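Local coordinates for protein MarR family transcriptional regulator (Peptoclostridium difficile, PDB 5ERI) that probably binds DNA as a dimeric MarR-family transcription factor of the winged helix-turn-helix type, regulating transcription, at residues L61-E66 with N77-D82. Numbering follows the deposited sequence.
Sequences LTRICE and NMLKVD
Next to Met78 and Leu79, the two residues that meet Arg63, Lys80 NZ donates to Asn77 O over 3.0 Å; the bond lies in the carbonyl plane with a C=O...N angle of 156°, and bends at the first two torsions of the lysine return NZ to this carbonyl in the last turn of helix 72-79. Lys80 has positive phi, which marks the exit from that helix. Facing helix 57-66, two apolar side chains, Met78 and Leu79, meet the chain and guanidinium of Arg63. Leu79 CD2 sits 3.6 Å above the guanidinium plane of Arg63, over its centre, and is 3.7 Å from both CZ and NH1, evidence of a methyl group seated over the centre of one face of the guanidinium. The bend at chi2 (-44°) turns the arginine chain to bring that face beneath the leucine. Met78 CB points toward helix 57-66, and with CG anti to the backbone N (chi1 173°) that CG comes within 4.1 Å of Arg63 NH1; the methyl CE is modelled implausibly near the arginine chain, making its exact position doubtful. These helices belong to the winged helix-turn-helix of MarR proteins: helix 72-79 leads through a short turn into helix 83-95, the probable recognition helix, whose N-cap is Asp82, bonded through OD1 to Thr85 OG1. The second subunit packs against this contact. Its Arg38 packs on Arg63 and donates from NE to Leu79 O, while its Arg31, close to Arg63 NE, forms a salt bridge with OE1 of Glu66, whose carboxylate may partly offset the nearby positive charges.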
ATOM      1  N   LEU A  61      11.764  -5.993  -7.947  1.00 36.58           N
ATOM      2  CA  LEU A  61      12.874  -5.847  -8.874  1.00 37.11           C
ATOM      3  C   LEU A  61      13.931  -4.830  -8.422  1.00 42.52           C
ATOM      4  O   LEU A  61      15.137  -5.127  -8.423  1.00 46.13           O
ATOM      5  CB  LEU A  61      12.351  -5.520 -10.241  1.00 42.00           C
ATOM      6  CG  LEU A  61      13.375  -5.478 -11.372  1.00 43.18           C
ATOM      7  CD1 LEU A  61      14.209  -6.735 -11.273  1.00 50.65           C
ATOM      8  CD2 LEU A  61      12.649  -5.394 -12.711  1.00 44.04           C
ATOM      9  N   THR A  62      13.514  -3.640  -8.009  1.00 45.16           N
ATOM     10  CA  THR A  62      14.492  -2.631  -7.575  1.00 42.10           C
ATOM     11  C   THR A  62      15.319  -3.130  -6.424  1.00 40.78           C
ATOM     12  O   THR A  62      16.516  -2.859  -6.378  1.00 45.50           O
ATOM     13  CB  THR A  62      13.858  -1.265  -7.169  1.00 42.33           C
ATOM     14  OG1 THR A  62      13.037  -1.443  -6.034  1.00 49.29           O
ATOM     15  CG2 THR A  62      12.971  -0.716  -8.234  1.00 46.80           C
ATOM     16  N   ARG A  63      14.692  -3.809  -5.459  1.00 40.10           N
ATOM     17  CA  ARG A  63      15.477  -4.318  -4.342  1.00 40.70           C
ATOM     18  C   ARG A  63      16.486  -5.379  -4.734  1.00 42.58           C
ATOM     19  O   ARG A  63      17.601  -5.466  -4.155  1.00 50.80           O
ATOM     20  CB  ARG A  63      14.606  -4.874  -3.251  1.00 38.92           C
ATOM     21  CG  ARG A  63      13.630  -3.902  -2.670  1.00 48.20           C
ATOM     22  CD  ARG A  63      14.215  -2.519  -2.379  1.00 52.96           C
ATOM     23  NE  ARG A  63      13.137  -1.556  -2.452  1.00 47.68           N
ATOM     24  CZ  ARG A  63      12.520  -1.051  -1.426  1.00 50.56           C
ATOM     25  NH1 ARG A  63      12.926  -1.350  -0.195  1.00 62.27           N
ATOM     26  NH2 ARG A  63      11.506  -0.207  -1.637  1.00 57.41           N
ATOM     27  N   ILE A  64      16.110  -6.197  -5.711  1.00 48.59           N
ATOM     28  CA  ILE A  64      17.019  -7.187  -6.248  1.00 44.13           C
ATOM     29  C   ILE A  64      18.175  -6.496  -6.973  1.00 44.37           C
ATOM     30  O   ILE A  64      19.331  -6.787  -6.720  1.00 42.47           O
ATOM     31  CB  ILE A  64      16.274  -8.191  -7.115  1.00 44.19           C
ATOM     32  CG1 ILE A  64      15.457  -9.103  -6.211  1.00 44.19           C
ATOM     33  CG2 ILE A  64      17.231  -9.044  -7.892  1.00 44.70           C
ATOM     34  CD1 ILE A  64      14.371  -9.876  -6.931  1.00 48.55           C
ATOM     35  N   CYS A  65      17.883  -5.546  -7.846  1.00 49.00           N
ATOM     36  CA  CYS A  65      18.978  -4.806  -8.492  1.00 49.68           C
ATOM     37  C   CYS A  65      19.892  -4.063  -7.525  1.00 53.11           C
ATOM     38  O   CYS A  65      21.107  -3.986  -7.744  1.00 51.42           O
ATOM     39  CB  CYS A  65      18.438  -3.803  -9.461  1.00 47.43           C
ATOM     40  SG  CYS A  65      17.525  -4.526 -10.844  1.00 56.27           S
ATOM     41  N   GLU A  66      19.318  -3.489  -6.468  1.00 45.54           N
ATOM     42  CA  GLU A  66      20.117  -2.742  -5.511  1.00 44.73           C
ATOM     43  C   GLU A  66      20.904  -3.635  -4.584  1.00 54.80           C
ATOM     44  O   GLU A  66      21.915  -3.169  -4.020  1.00 47.56           O
ATOM     45  CB  GLU A  66      19.209  -1.812  -4.667  1.00 41.65           C
ATOM     46  CG  GLU A  66      18.706  -0.626  -5.494  1.00 41.55           C
ATOM     47  CD  GLU A  66      17.410  -0.045  -4.985  1.00 40.58           C
ATOM     48  OE1 GLU A  66      16.961  -0.450  -3.870  1.00 41.20           O
ATOM     49  OE2 GLU A  66      16.925   0.852  -5.700  1.00 43.48           O
ATOM     50  N   ASN A  77      11.791  -9.534   4.534  1.00 44.23           N
ATOM     51  CA  ASN A  77      11.976  -8.751   5.710  1.00 44.93           C
ATOM     52  C   ASN A  77      12.238  -7.291   5.354  1.00 43.01           C
ATOM     53  O   ASN A  77      11.894  -6.406   6.094  1.00 45.49           O
ATOM     54  CB  ASN A  77      13.132  -9.305   6.552  1.00 47.95           C
ATOM     55  CG  ASN A  77      12.794 -10.649   7.243  1.00 56.12           C
ATOM     56  OD1 ASN A  77      11.647 -10.947   7.587  1.00 51.19           O
ATOM     57  ND2 ASN A  77      13.812 -11.459   7.440  1.00 56.07           N
ATOM     58  N   MET A  78      12.930  -7.059   4.269  1.00 41.54           N
ATOM     59  CA  MET A  78      13.203  -5.715   3.789  1.00 43.44           C
ATOM     60  C   MET A  78      11.894  -4.992   3.348  1.00 43.90           C
ATOM     61  O   MET A  78      11.689  -3.781   3.594  1.00 42.45           O
ATOM     62  CB  MET A  78      14.170  -5.818   2.639  1.00 45.92           C
ATOM     63  CG  MET A  78      14.450  -4.522   1.912  1.00 51.84           C
ATOM     64  SD  MET A  78      15.994  -4.761   1.075  1.00 60.20           S
ATOM     65  CE  MET A  78      15.650  -4.204  -0.504  1.00 68.74           C
ATOM     66  N   LEU A  79      10.993  -5.751   2.775  1.00 36.45           N
ATOM     67  CA  LEU A  79       9.777  -5.206   2.207  1.00 36.31           C
ATOM     68  C   LEU A  79       8.580  -5.295   3.102  1.00 38.21           C
ATOM     69  O   LEU A  79       7.462  -4.818   2.780  1.00 40.53           O
ATOM     70  CB  LEU A  79       9.517  -5.907   0.895  1.00 32.27           C
ATOM     71  CG  LEU A  79      10.478  -5.450  -0.174  1.00 33.89           C
ATOM     72  CD1 LEU A  79      10.213  -6.229  -1.434  1.00 39.54           C
ATOM     73  CD2 LEU A  79      10.368  -3.950  -0.525  1.00 42.63           C
ATOM     74  N   LYS A  80       8.814  -5.872   4.251  1.00 40.07           N
ATOM     75  CA  LYS A  80       7.765  -6.087   5.241  1.00 41.04           C
ATOM     76  C   LYS A  80       6.498  -6.846   4.753  1.00 43.63           C
ATOM     77  O   LYS A  80       5.340  -6.458   4.987  1.00 44.58           O
ATOM     78  CB  LYS A  80       7.398  -4.767   5.880  1.00 45.35           C
ATOM     79  CG  LYS A  80       8.549  -3.821   6.175  1.00 45.87           C
ATOM     80  CD  LYS A  80       9.632  -4.366   7.082  1.00 49.12           C
ATOM     81  CE  LYS A  80      10.679  -3.264   7.176  1.00 49.10           C
ATOM     82  NZ  LYS A  80      12.056  -3.723   7.397  1.00 55.46           N
ATOM     83  N   VAL A  81       6.734  -7.899   4.026  1.00 40.72           N
ATOM     84  CA  VAL A  81       5.681  -8.792   3.591  1.00 42.97           C
ATOM     85  C   VAL A  81       6.054 -10.230   4.001  1.00 44.61           C
ATOM     86  O   VAL A  81       7.225 -10.492   4.304  1.00 42.88           O
ATOM     87  CB  VAL A  81       5.537  -8.768   2.080  1.00 41.69           C
ATOM     88  CG1 VAL A  81       5.081  -7.411   1.604  1.00 46.43           C
ATOM     89  CG2 VAL A  81       6.837  -9.148   1.359  1.00 45.01           C
ATOM     90  N   ASP A  82       5.089 -11.145   3.973  1.00 49.25           N
ATOM     91  CA  ASP A  82       5.356 -12.567   4.237  1.00 54.59           C
ATOM     92  C   ASP A  82       5.959 -13.280   3.024  1.00 50.66           C
ATOM     93  O   ASP A  82       5.869 -12.801   1.875  1.00 43.79           O
ATOM     94  CB  ASP A  82       4.105 -13.301   4.700  1.00 60.87           C
ATOM     95  CG  ASP A  82       3.069 -13.424   3.604  1.00 69.16           C
ATOM     96  OD1 ASP A  82       3.354 -12.952   2.475  1.00 62.13           O
ATOM     97  OD2 ASP A  82       1.957 -13.971   3.876  1.00 78.05           O
TER